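Local coordinates for phage tail sheath protein (Desulfitobacterium hafniense, PDB 3HXL), which probably assembles into the contractile sheath around the tail tube of a myovirus-like phage or prophage, at residues 249-254 with 296-301; 267-272 with 287-292; 310-315 with 321-326; 339-342 with 346-349. All coordinates share one frame; numbering follows the deposited sequence.

Contact 1 of 4, residues 249-254 with 296-301; sequences VKNGVV and PRYTNA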
loop_
_atom_site.group_PDB
_atom_site.type_symbol
_atom_site.label_atom_id
_atom_site.label_comp_id
_atom_site.label_asym_id
_atom_site.label_seq_id
_atom_site.Cartn_x
_atom_site.Cartn_y
_atom_site.Cartn_z
ATOM N N VAL A 249 -12.458 6.697 6.285
ATOM C CA VAL A 249 -11.899 7.772 7.106
ATOM C C VAL A 249 -12.778 9.015 6.958
ATOM O O VAL A 249 -12.985 9.504 5.847
ATOM C CB VAL A 249 -10.463 8.116 6.657
ATOM C CG1 VAL A 249 -9.860 9.163 7.582
ATOM C CG2 VAL A 249 -9.612 6.853 6.635
ATOM N N LYS A 250 -13.284 9.524 8.081
ATOM C CA LYS A 250 -14.173 10.687 8.081
ATOM C C LYS A 250 -13.474 12.041 8.093
ATOM O O LYS A 250 -13.831 12.945 7.321
ATOM C CB LYS A 250 -15.129 10.614 9.283
ATOM C CG LYS A 250 -16.265 11.646 9.261
ATOM C CD LYS A 250 -17.154 11.522 10.494
ATOM C CE LYS A 250 -18.367 12.457 10.425
ATOM N NZ LYS A 250 -19.277 12.118 9.283
ATOM N N ASN A 251 -12.488 12.191 8.973
ATOM C CA ASN A 251 -11.769 13.451 9.074
ATOM C C ASN A 251 -10.263 13.318 8.877
ATOM O O ASN A 251 -9.737 12.220 8.674
ATOM C CB ASN A 251 -12.087 14.151 10.416
ATOM C CG ASN A 251 -11.660 13.342 11.637
ATOM O OD1 ASN A 251 -11.395 12.147 11.546
ATOM N ND2 ASN A 251 -11.618 13.997 12.792
ATOM N N GLY A 252 -9.583 14.456 8.919
ATOM C CA GLY A 252 -8.146 14.476 8.743
ATOM C C GLY A 252 -7.462 14.912 10.019
ATOM O O GLY A 252 -8.066 14.919 11.096
ATOM N N VAL A 253 -6.205 15.304 9.894
ATOM C CA VAL A 253 -5.447 15.716 11.059
ATOM C C VAL A 253 -4.577 16.925 10.786
ATOM O O VAL A 253 -4.440 17.369 9.643
ATOM C CB VAL A 253 -4.544 14.567 11.540
ATOM C CG1 VAL A 253 -5.394 13.365 11.934
ATOM C CG2 VAL A 253 -3.576 14.175 10.430
ATOM N N VAL A 254 -4.004 17.464 11.855
ATOM C CA VAL A 254 -3.108 18.599 11.752
ATOM C C VAL A 254 -1.772 18.099 12.269
ATOM O O VAL A 254 -1.682 17.597 13.392
ATOM C CB VAL A 254 -3.587 19.784 12.609
ATOM C CG1 VAL A 254 -2.643 20.958 12.434
ATOM C CG2 VAL A 254 -5.009 20.181 12.193
ATOM N N PRO A 296 -11.975 18.026 10.623
ATOM C CA PRO A 296 -12.514 18.833 11.722
ATOM C C PRO A 296 -12.699 18.068 13.023
ATOM O O PRO A 296 -12.465 16.858 13.093
ATOM C CB PRO A 296 -13.843 19.311 11.157
ATOM C CG PRO A 296 -14.294 18.117 10.375
ATOM C CD PRO A 296 -13.029 17.697 9.648
ATOM N N ARG A 297 -13.112 18.795 14.056
ATOM C CA ARG A 297 -13.378 18.207 15.360
ATOM C C ARG A 297 -14.880 17.969 15.431
ATOM O O ARG A 297 -15.646 18.630 14.733
ATOM C CB ARG A 297 -12.955 19.153 16.482
ATOM C CG ARG A 297 -11.454 19.286 16.655
ATOM C CD ARG A 297 -11.150 20.091 17.902
ATOM N NE ARG A 297 -9.748 20.002 18.286
ATOM C CZ ARG A 297 -9.251 20.528 19.400
ATOM N NH1 ARG A 297 -10.050 21.182 20.234
ATOM N NH2 ARG A 297 -7.961 20.397 19.684
ATOM N N TYR A 298 -15.292 17.031 16.279
ATOM C CA TYR A 298 -16.701 16.685 16.429
ATOM C C TYR A 298 -17.119 16.682 17.892
ATOM O O TYR A 298 -16.283 16.553 18.789
ATOM C CB TYR A 298 -16.961 15.287 15.854
ATOM C CG TYR A 298 -16.562 15.114 14.404
ATOM C CD1 TYR A 298 -17.272 15.747 13.385
ATOM C CD2 TYR A 298 -15.473 14.317 14.052
ATOM C CE1 TYR A 298 -16.907 15.595 12.047
ATOM C CE2 TYR A 298 -15.095 14.152 12.716
ATOM C CZ TYR A 298 -15.814 14.796 11.722
ATOM O OH TYR A 298 -15.433 14.667 10.415
ATOM N N THR A 299 -18.419 16.819 18.130
ATOM C CA THR A 299 -18.951 16.793 19.488
ATOM C C THR A 299 -19.148 15.331 19.884
ATOM O O THR A 299 -19.073 14.444 19.036
ATOM C CB THR A 299 -20.312 17.500 19.567
ATOM O OG1 THR A 299 -21.269 16.776 18.781
ATOM C CG2 THR A 299 -20.205 18.926 19.032
ATOM N N ASN A 300 -19.404 15.081 21.165
ATOM C CA ASN A 300 -19.614 13.718 21.648
ATOM C C ASN A 300 -20.740 13.047 20.858
ATOM O O ASN A 300 -20.623 11.893 20.466
ATOM C CB ASN A 300 -19.953 13.736 23.148
ATOM C CG ASN A 300 -20.186 12.342 23.723
ATOM O OD1 ASN A 300 -19.324 11.464 23.630
ATOM N ND2 ASN A 300 -21.357 12.137 24.330
ATOM N N ALA A 301 -21.824 13.777 20.617
ATOM C CA ALA A 301 -22.954 13.230 19.873
ATOM C C ALA A 301 -22.569 12.909 18.432
ATOM O O ALA A 301 -22.982 11.890 17.875
ATOM C CB ALA A 301 -24.126 14.215 19.890
#
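The side-chain amide of Asn-251 reaches across to the backbone of Pro-296: ND2 donates to Pro-296 O at 3.0 Å, with an N-H...O angle of 172°. The carbonyl oxygen lies in the amide plane and is met almost end-on. Asn-251 CB also rests against Pro-296 CD at 3.7 Å. The phenol of Tyr-298 points back to the same corner, with OH 3.4 Å from Asn-251 CB and 3.3 Å from Lys-250 CG. The methylenes of Lys-250 run on past this end of the phenol, CE lying 3.7 Å from Tyr-298 CZ, while the amide of Asn-251 slides past CE2 of the ring in the opposite direction, its plane turned 41° from it. With CG set between its own N and carbonyl carbon (chi1 62°), Asn-251 turns its amide toward Pro-296 O. Outward, OD1 of Asn-251 accepts from Phe-314 N, and Lys-250 NZ forms a salt bridge with Glu-311. A cis peptide precedes Pro-296, just after strand 294-295 has paired with strand 246-255 in a mixed sheet to which the subtilisin-like domain contributes both strands. With both ends of its amide bonded to backbone, Asn-251 is fixed in rotation and ties the chain leading to helix 300-308 to the strand 314-317 region.

Contact 2 of 4, residues 267-272 with 287-292; sequences TAWVAG and GYDEAV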
loop_
_atom_site.group_PDB
_atom_site.type_symbol
_atom_site.label_atom_id
_atom_site.label_comp_id
_atom_site.label_asym_id
_atom_site.label_seq_id
_atom_site.Cartn_x
_atom_site.Cartn_y
_atom_site.Cartn_z
ATOM N N THR A 267 -6.164 8.767 4.303
ATOM C CA THR A 267 -6.311 7.359 3.953
ATOM C C THR A 267 -4.942 6.697 3.803
ATOM O O THR A 267 -4.804 5.499 4.031
ATOM C CB THR A 267 -7.094 7.151 2.618
ATOM O OG1 THR A 267 -6.360 7.725 1.529
ATOM C CG2 THR A 267 -8.480 7.792 2.696
ATOM N N ALA A 268 -3.938 7.481 3.423
ATOM C CA ALA A 268 -2.583 6.956 3.237
ATOM C C ALA A 268 -2.050 6.359 4.538
ATOM O O ALA A 268 -1.625 5.200 4.571
ATOM C CB ALA A 268 -1.650 8.071 2.752
ATOM N N TRP A 269 -2.061 7.155 5.604
ATOM C CA TRP A 269 -1.583 6.670 6.901
ATOM C C TRP A 269 -2.467 5.545 7.427
ATOM O O TRP A 269 -1.970 4.534 7.925
ATOM C CB TRP A 269 -1.562 7.799 7.935
ATOM C CG TRP A 269 -1.039 7.360 9.277
ATOM C CD1 TRP A 269 0.264 7.356 9.686
ATOM C CD2 TRP A 269 -1.804 6.832 10.365
ATOM N NE1 TRP A 269 0.360 6.863 10.966
ATOM C CE2 TRP A 269 -0.895 6.538 11.411
ATOM C CE3 TRP A 269 -3.170 6.590 10.566
ATOM C CZ2 TRP A 269 -1.305 5.997 12.634
ATOM C CZ3 TRP A 269 -3.580 6.051 11.790
ATOM C CH2 TRP A 269 -2.646 5.768 12.810
ATOM N N VAL A 270 -3.782 5.716 7.325
ATOM C CA VAL A 270 -4.687 4.684 7.821
ATOM C C VAL A 270 -4.429 3.336 7.149
ATOM O O VAL A 270 -4.428 2.295 7.813
ATOM C CB VAL A 270 -6.169 5.085 7.632
ATOM C CG1 VAL A 270 -7.085 3.963 8.119
ATOM C CG2 VAL A 270 -6.454 6.352 8.412
ATOM N N ALA A 271 -4.200 3.361 5.838
ATOM C CA ALA A 271 -3.934 2.142 5.080
ATOM C C ALA A 271 -2.597 1.546 5.504
ATOM O O ALA A 271 -2.470 0.333 5.663
ATOM C CB ALA A 271 -3.915 2.455 3.589
ATOM N N GLY A 272 -1.604 2.410 5.680
ATOM C CA GLY A 272 -0.284 1.945 6.092
ATOM C C GLY A 272 -0.321 1.363 7.488
ATOM O O GLY A 272 0.296 0.331 7.762
ATOM N N GLY A 287 -2.184 7.039 18.306
ATOM C CA GLY A 287 -2.155 8.355 17.711
ATOM C C GLY A 287 -1.606 8.342 16.302
ATOM O O GLY A 287 -0.746 7.528 15.968
ATOM N N TYR A 288 -2.127 9.233 15.466
ATOM C CA TYR A 288 -1.661 9.367 14.093
ATOM C C TYR A 288 -0.267 9.977 14.220
ATOM O O TYR A 288 -0.129 11.108 14.677
ATOM C CB TYR A 288 -2.580 10.324 13.330
ATOM C CG TYR A 288 -2.200 10.562 11.886
ATOM C CD1 TYR A 288 -0.961 11.105 11.543
ATOM C CD2 TYR A 288 -3.088 10.255 10.856
ATOM C CE1 TYR A 288 -0.616 11.333 10.210
ATOM C CE2 TYR A 288 -2.755 10.477 9.525
ATOM C CZ TYR A 288 -1.520 11.012 9.207
ATOM O OH TYR A 288 -1.187 11.198 7.881
ATOM N N ASP A 289 0.758 9.241 13.807
ATOM C CA ASP A 289 2.133 9.722 13.918
ATOM C C ASP A 289 2.372 11.127 13.372
ATOM O O ASP A 289 2.096 11.404 12.203
ATOM C CB ASP A 289 3.085 8.745 13.226
ATOM C CG ASP A 289 2.872 7.318 13.671
ATOM O OD1 ASP A 289 2.292 6.530 12.895
ATOM O OD2 ASP A 289 3.279 6.988 14.803
ATOM N N GLU A 290 2.888 12.003 14.232
ATOM C CA GLU A 290 3.213 13.401 13.866
ATOM C C GLU A 290 2.034 14.377 13.994
ATOM O O GLU A 290 2.220 15.586 13.862
ATOM C CB GLU A 290 3.844 13.482 12.453
ATOM C CG GLU A 290 4.326 14.878 12.017
ATOM C CD GLU A 290 4.959 14.906 10.626
ATOM O OE1 GLU A 290 4.904 13.881 9.918
ATOM O OE2 GLU A 290 5.516 15.966 10.250
ATOM N N ALA A 291 0.840 13.862 14.273
ATOM C CA ALA A 291 -0.340 14.716 14.384
ATOM C C ALA A 291 -0.550 15.302 15.773
ATOM O O ALA A 291 -0.319 14.639 16.780
ATOM C CB ALA A 291 -1.573 13.937 13.967
ATOM N N VAL A 292 -1.014 16.548 15.821
ATOM C CA VAL A 292 -1.252 17.189 17.105
ATOM C C VAL A 292 -2.692 17.653 17.301
ATOM O O VAL A 292 -3.053 18.141 18.372
ATOM C CB VAL A 292 -0.285 18.380 17.318
ATOM C CG1 VAL A 292 1.156 17.874 17.257
ATOM C CG2 VAL A 292 -0.510 19.456 16.251
HETATM O O HOH W 1 -1.989 10.002 5.401
#
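Trp-269 projects from helix 263-276 onto the turn at 287-292, beginning with CB, which lies 3.3 Å from Tyr-288 CE2 and nearly as close to the phenol oxygen. With CG anti to the backbone N (chi1 -178°), the indole extends from the helix and lies along the tyrosine ring. CG and CD2 sit over one face of that ring in an offset stack: the five-membered ring of Trp-269 and the ring of Tyr-288 have centroids 4.0 Å apart and planes inclined by 24°, and the two side chains run in opposite directions. On the pyrrole edge, NE1 donates to Asp-289 OD1 at 2.8 Å with an angle of 159° at the hydrogen. The oxygen lies in the indole plane and is approached on its anti side; it also forms a salt bridge with Arg-81. Residues 288-291 make a type II beta turn, closed by Ala-291 N bonding to Tyr-288 O, which leads into strand 291-292 of the subtilisin-like domain. Farther out, the six-membered ring takes a CH-pi contact from Tyr-288 CA, 4.0 Å from its centroid. CZ2 comes within 3.7 Å of Gly-287 O, which lies oblique to the ring. Back at the helix, a water accepts from Trp-269 N and donates to Tyr-288 OH, which is also hydrogen-bonded to Glu-77.

Contact 3 of 4, residues 310-315 with 321-326; sequences GEFLFT and ALVEQD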
loop_
_atom_site.group_PDB
_atom_site.type_symbol
_atom_site.label_atom_id
_atom_site.label_comp_id
_atom_site.label_asym_id
_atom_site.label_seq_id
_atom_site.Cartn_x
_atom_site.Cartn_y
_atom_site.Cartn_z
ATOM N N GLY A 310 -20.373 3.583 11.126
ATOM C CA GLY A 310 -19.265 2.787 10.618
ATOM C C GLY A 310 -18.082 3.600 10.124
ATOM O O GLY A 310 -17.343 3.167 9.241
ATOM N N GLU A 311 -17.889 4.776 10.710
ATOM C CA GLU A 311 -16.810 5.655 10.311
ATOM C C GLU A 311 -15.542 5.594 11.161
ATOM O O GLU A 311 -15.596 5.519 12.391
ATOM C CB GLU A 311 -17.329 7.089 10.264
ATOM C CG GLU A 311 -18.549 7.231 9.369
ATOM C CD GLU A 311 -18.837 8.668 9.010
ATOM O OE1 GLU A 311 -19.618 9.323 9.741
ATOM O OE2 GLU A 311 -18.272 9.140 8.001
ATOM N N PHE A 312 -14.406 5.629 10.468
ATOM C CA PHE A 312 -13.082 5.617 11.086
ATOM C C PHE A 312 -12.747 7.111 11.222
ATOM O O PHE A 312 -12.654 7.824 10.222
ATOM C CB PHE A 312 -12.094 4.898 10.148
ATOM C CG PHE A 312 -10.721 4.678 10.739
ATOM C CD1 PHE A 312 -9.843 5.745 10.915
ATOM C CD2 PHE A 312 -10.311 3.401 11.126
ATOM C CE1 PHE A 312 -8.574 5.547 11.470
ATOM C CE2 PHE A 312 -9.048 3.191 11.681
ATOM C CZ PHE A 312 -8.180 4.264 11.853
ATOM N N LEU A 313 -12.586 7.584 12.455
ATOM C CA LEU A 313 -12.308 8.994 12.685
ATOM C C LEU A 313 -11.291 9.251 13.793
ATOM O O LEU A 313 -11.089 8.414 14.675
ATOM C CB LEU A 313 -13.612 9.716 13.031
ATOM C CG LEU A 313 -14.264 9.229 14.328
ATOM C CD1 LEU A 313 -13.955 10.208 15.463
ATOM C CD2 LEU A 313 -15.765 9.122 14.135
ATOM N N PHE A 314 -10.671 10.426 13.737
ATOM C CA PHE A 314 -9.678 10.839 14.720
ATOM C C PHE A 314 -10.300 11.810 15.709
ATOM O O PHE A 314 -11.176 12.602 15.352
ATOM C CB PHE A 314 -8.505 11.529 14.017
ATOM C CG PHE A 314 -7.809 10.659 13.017
ATOM C CD1 PHE A 314 -6.884 9.704 13.433
ATOM C CD2 PHE A 314 -8.101 10.770 11.661
ATOM C CE1 PHE A 314 -6.274 8.864 12.514
ATOM C CE2 PHE A 314 -7.493 9.933 10.733
ATOM C CZ PHE A 314 -6.575 8.980 11.158
ATOM N N THR A 315 -9.840 11.741 16.953
ATOM C CA THR A 315 -10.320 12.622 18.007
ATOM C C THR A 315 -9.095 13.234 18.679
ATOM O O THR A 315 -8.119 12.532 18.967
ATOM C CB THR A 315 -11.154 11.838 19.055
ATOM O OG1 THR A 315 -12.301 11.259 18.415
ATOM C CG2 THR A 315 -11.616 12.761 20.178
ATOM N N ALA A 321 -3.771 13.197 17.814
ATOM C CA ALA A 321 -4.936 12.818 17.022
ATOM C C ALA A 321 -5.081 11.315 17.229
ATOM O O ALA A 321 -4.360 10.530 16.620
ATOM C CB ALA A 321 -4.690 13.125 15.548
ATOM N N LEU A 322 -5.994 10.909 18.100
ATOM C CA LEU A 322 -6.180 9.492 18.365
ATOM C C LEU A 322 -7.275 8.854 17.528
ATOM O O LEU A 322 -8.278 9.490 17.212
ATOM C CB LEU A 322 -6.491 9.276 19.842
ATOM C CG LEU A 322 -5.312 9.231 20.824
ATOM C CD1 LEU A 322 -4.267 10.263 20.480
ATOM C CD2 LEU A 322 -5.844 9.428 22.231
ATOM N N VAL A 323 -7.061 7.597 17.156
ATOM C CA VAL A 323 -8.064 6.858 16.405
ATOM C C VAL A 323 -9.152 6.601 17.439
ATOM O O VAL A 323 -8.891 5.993 18.480
ATOM C CB VAL A 323 -7.509 5.506 15.893
ATOM C CG1 VAL A 323 -8.638 4.665 15.306
ATOM C CG2 VAL A 323 -6.444 5.759 14.827
ATOM N N GLU A 324 -10.363 7.075 17.164
ATOM C CA GLU A 324 -11.472 6.892 18.101
ATOM C C GLU A 324 -11.735 5.407 18.287
ATOM O O GLU A 324 -11.721 4.895 19.409
ATOM C CB GLU A 324 -12.733 7.593 17.573
ATOM C CG GLU A 324 -13.962 7.500 18.486
ATOM C CD GLU A 324 -13.770 8.174 19.844
ATOM O OE1 GLU A 324 -13.115 9.236 19.908
ATOM O OE2 GLU A 324 -14.293 7.647 20.848
ATOM N N GLN A 325 -11.986 4.729 17.172
ATOM C CA GLN A 325 -12.226 3.289 17.159
ATOM C C GLN A 325 -11.709 2.744 15.841
ATOM O O GLN A 325 -11.969 3.311 14.782
ATOM C CB GLN A 325 -13.717 2.969 17.317
ATOM C CG GLN A 325 -14.208 3.091 18.751
ATOM C CD GLN A 325 -15.562 2.446 18.968
ATOM O OE1 GLN A 325 -15.934 1.503 18.271
ATOM N NE2 GLN A 325 -16.296 2.933 19.957
ATOM N N ASP A 326 -10.950 1.652 15.926
ATOM C CA ASP A 326 -10.352 1.006 14.761
ATOM C C ASP A 326 -11.420 0.105 14.144
ATOM O O ASP A 326 -11.421 -1.109 14.351
ATOM C CB ASP A 326 -9.129 0.192 15.223
ATOM C CG ASP A 326 -8.372 -0.461 14.077
ATOM O OD1 ASP A 326 -8.637 -0.128 12.900
ATOM O OD2 ASP A 326 -7.496 -1.308 14.371
HETATM O O HOH W 2 -13.565 5.543 14.447
#
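Phe-312 and Phe-314 both cross the isopropyl group of Val-323 at a slant. Phe-312 CZ meets Val-323 CG1 at 3.5 Å and lies almost as near CG2, which Phe-314 CE1 also touches at 3.9 Å. Beside Phe-312, and pointing the same way, lies the carboxylate of Asp-326; its plane is turned 84° from the ring, and OD1 approaches the ring edge in plane, 3.6 Å from CE2. That carboxylate is held from outside by Leu-283 N and Asn-344. Thr-315 and Leu-322 face away from the Phe-314 and Val-323 side. Here Thr-315 OG1 donates to the anti lone pair of Glu-324 OE1 at 2.6 Å, helped by the bend of the glutamate at chi2 (63°), while Leu-313 CD1 runs alongside Glu-324 CB at 3.6 Å. Thr-315 and Leu-322 bond to each other in both directions through their backbones, pairing the strands of an antiparallel beta hairpin. Separately, Glu-324 N donates to Leu-313 O at 2.9 Å, joining the two segments again. One water links Glu-311 O, Leu-313 N and Gln-325 O. Phe-312 and Phe-314 pack on helix 263-276, Leu-313 and Glu-324 touch helix 300-308, and Phe-314 and Ala-321 lean on strand 246-255.

Contact 4 of 4, residues 339-342 with 346-349; sequences KQFA and VIRV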
loop_
_atom_site.group_PDB
_atom_site.type_symbol
_atom_site.label_atom_id
_atom_site.label_comp_id
_atom_site.label_asym_id
_atom_site.label_seq_id
_atom_site.Cartn_x
_atom_site.Cartn_y
_atom_site.Cartn_z
ATOM N N LYS A 339 -21.324 -7.882 15.145
ATOM C CA LYS A 339 -20.599 -6.630 15.321
ATOM C C LYS A 339 -19.083 -6.801 15.420
ATOM O O LYS A 339 -18.328 -5.865 15.139
ATOM C CB LYS A 339 -21.115 -5.892 16.563
ATOM C CG LYS A 339 -20.937 -6.659 17.858
ATOM C CD LYS A 339 -21.265 -5.802 19.067
ATOM C CE LYS A 339 -20.982 -6.557 20.356
ATOM N NZ LYS A 339 -21.195 -5.705 21.559
ATOM N N GLN A 340 -18.633 -7.989 15.817
ATOM C CA GLN A 340 -17.202 -8.240 15.929
ATOM C C GLN A 340 -16.501 -8.045 14.584
ATOM O O GLN A 340 -15.339 -7.642 14.536
ATOM C CB GLN A 340 -16.935 -9.658 16.462
ATOM C CG GLN A 340 -17.616 -10.776 15.692
ATOM C CD GLN A 340 -18.991 -11.135 16.250
ATOM O OE1 GLN A 340 -19.829 -10.262 16.495
ATOM N NE2 GLN A 340 -19.228 -12.432 16.448
ATOM N N PHE A 341 -17.206 -8.320 13.488
ATOM C CA PHE A 341 -16.621 -8.155 12.161
ATOM C C PHE A 341 -16.317 -6.705 11.786
ATOM O O PHE A 341 -15.620 -6.443 10.802
ATOM C CB PHE A 341 -17.518 -8.786 11.087
ATOM C CG PHE A 341 -17.454 -10.290 11.054
ATOM C CD1 PHE A 341 -18.216 -11.052 11.928
ATOM C CD2 PHE A 341 -16.600 -10.941 10.171
ATOM C CE1 PHE A 341 -18.126 -12.449 11.928
ATOM C CE2 PHE A 341 -16.503 -12.335 10.164
ATOM C CZ PHE A 341 -17.267 -13.086 11.043
ATOM N N ALA A 342 -16.829 -5.764 12.569
ATOM C CA ALA A 342 -16.592 -4.347 12.305
ATOM C C ALA A 342 -15.236 -3.897 12.848
ATOM O O ALA A 342 -14.743 -2.825 12.496
ATOM C CB ALA A 342 -17.704 -3.505 12.932
ATOM N N VAL A 346 -10.157 -7.854 14.399
ATOM C CA VAL A 346 -10.839 -9.130 14.187
ATOM C C VAL A 346 -10.613 -9.532 12.730
ATOM O O VAL A 346 -10.300 -10.687 12.429
ATOM C CB VAL A 346 -12.354 -9.025 14.483
ATOM C CG1 VAL A 346 -13.090 -10.282 13.996
ATOM C CG2 VAL A 346 -12.563 -8.855 15.982
ATOM N N ILE A 347 -10.755 -8.570 11.828
ATOM C CA ILE A 347 -10.537 -8.844 10.413
ATOM C C ILE A 347 -9.097 -9.314 10.162
ATOM O O ILE A 347 -8.866 -10.216 9.355
ATOM C CB ILE A 347 -10.840 -7.593 9.550
ATOM C CG1 ILE A 347 -12.324 -7.233 9.667
ATOM C CG2 ILE A 347 -10.492 -7.861 8.084
ATOM C CD1 ILE A 347 -13.276 -8.380 9.350
ATOM N N ARG A 348 -8.125 -8.709 10.845
ATOM C CA ARG A 348 -6.736 -9.126 10.666
ATOM C C ARG A 348 -6.518 -10.574 11.091
ATOM O O ARG A 348 -5.823 -11.326 10.404
ATOM C CB ARG A 348 -5.768 -8.223 11.447
ATOM C CG ARG A 348 -5.510 -6.854 10.806
ATOM C CD ARG A 348 -4.392 -6.074 11.536
ATOM N NE ARG A 348 -4.839 -5.320 12.711
ATOM C CZ ARG A 348 -5.548 -4.193 12.656
ATOM N NH1 ARG A 348 -5.907 -3.685 11.480
ATOM N NH2 ARG A 348 -5.874 -3.556 13.772
ATOM N N VAL A 349 -7.098 -10.979 12.214
ATOM C CA VAL A 349 -6.898 -12.356 12.644
ATOM C C VAL A 349 -7.596 -13.344 11.709
ATOM O O VAL A 349 -7.033 -14.391 11.370
ATOM C CB VAL A 349 -7.356 -12.580 14.100
ATOM C CG1 VAL A 349 -8.786 -12.142 14.285
ATOM C CG2 VAL A 349 -7.190 -14.053 14.463
#
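Val-346 and Ile-347, in the first turn of helix 344-364, pack against the 3-10 turn 339-342 that precedes it, a 3-10 turn leading into an alpha helix within the sheath C-terminal domain. The contact is made largely by aliphatic groups set against backbone carbonyls. Val-346 aims its isopropyl group at Gln-340 O: CB lies 3.3 Å away, and CG1 and CG2 flank the oxygen at nearly the same distance, so the branch straddles it. Ile-347 treats the next carbonyl similarly, with CG1 3.6 Å from Phe-341 O. Purely apolar contact is sparser. Ile-347 CD1 reaches Phe-341 CD2 at 4.3 Å, coming in obliquely to a ring whose CB leads away from the helix, and Gln-340 CB is 4.5 Å from Val-346 CG2. Polar interactions lie within the turn or lead elsewhere. Ala-342 N bonds to Lys-339 O at 3.0 Å, closing the 3-10 turn. Phe-341 O accepts from Asn-328 ND2, which satisfies the carbonyl that the isoleucine covers, and the amide of Gln-340 turns off to Glu-429. Arg-348, on the same helix, is directed elsewhere. Two consecutive bends in Ile-347, chi1 -64° and chi2 -54°, fold its terminal methyl back to the turn, where CD1 stands 3.4 Å from Phe-341 O.

How the contacts relate
Contacts 1, 2 and 3 all lie in the subtilisin-like domain and touch one another; contact 4 lies in the C-terminal domain. Contact 3 is a buried hairpin and the most extensive interface, whereas contacts 1 and 2 are partly buried, with contact 1 nearer the surface. Strand 246-255, part of contact 1, bonds to both of the others: Lys-250 N lies 2.8 Å from Phe-312 O, and Val-254 O 2.7 Å from Val-292 N, both probable hydrogen bonds. Val-270 and Tyr-288 of contact 2 also pack on Phe-314. Chemistry shifts from one side-chain amide hydrogen bond, through an aromatic stack with an indole-carboxylate bond, to strand pairing. Contact 4, buried but bond-poor, is joined to contact 3 by the Asp-326 to Arg-348 salt bridge.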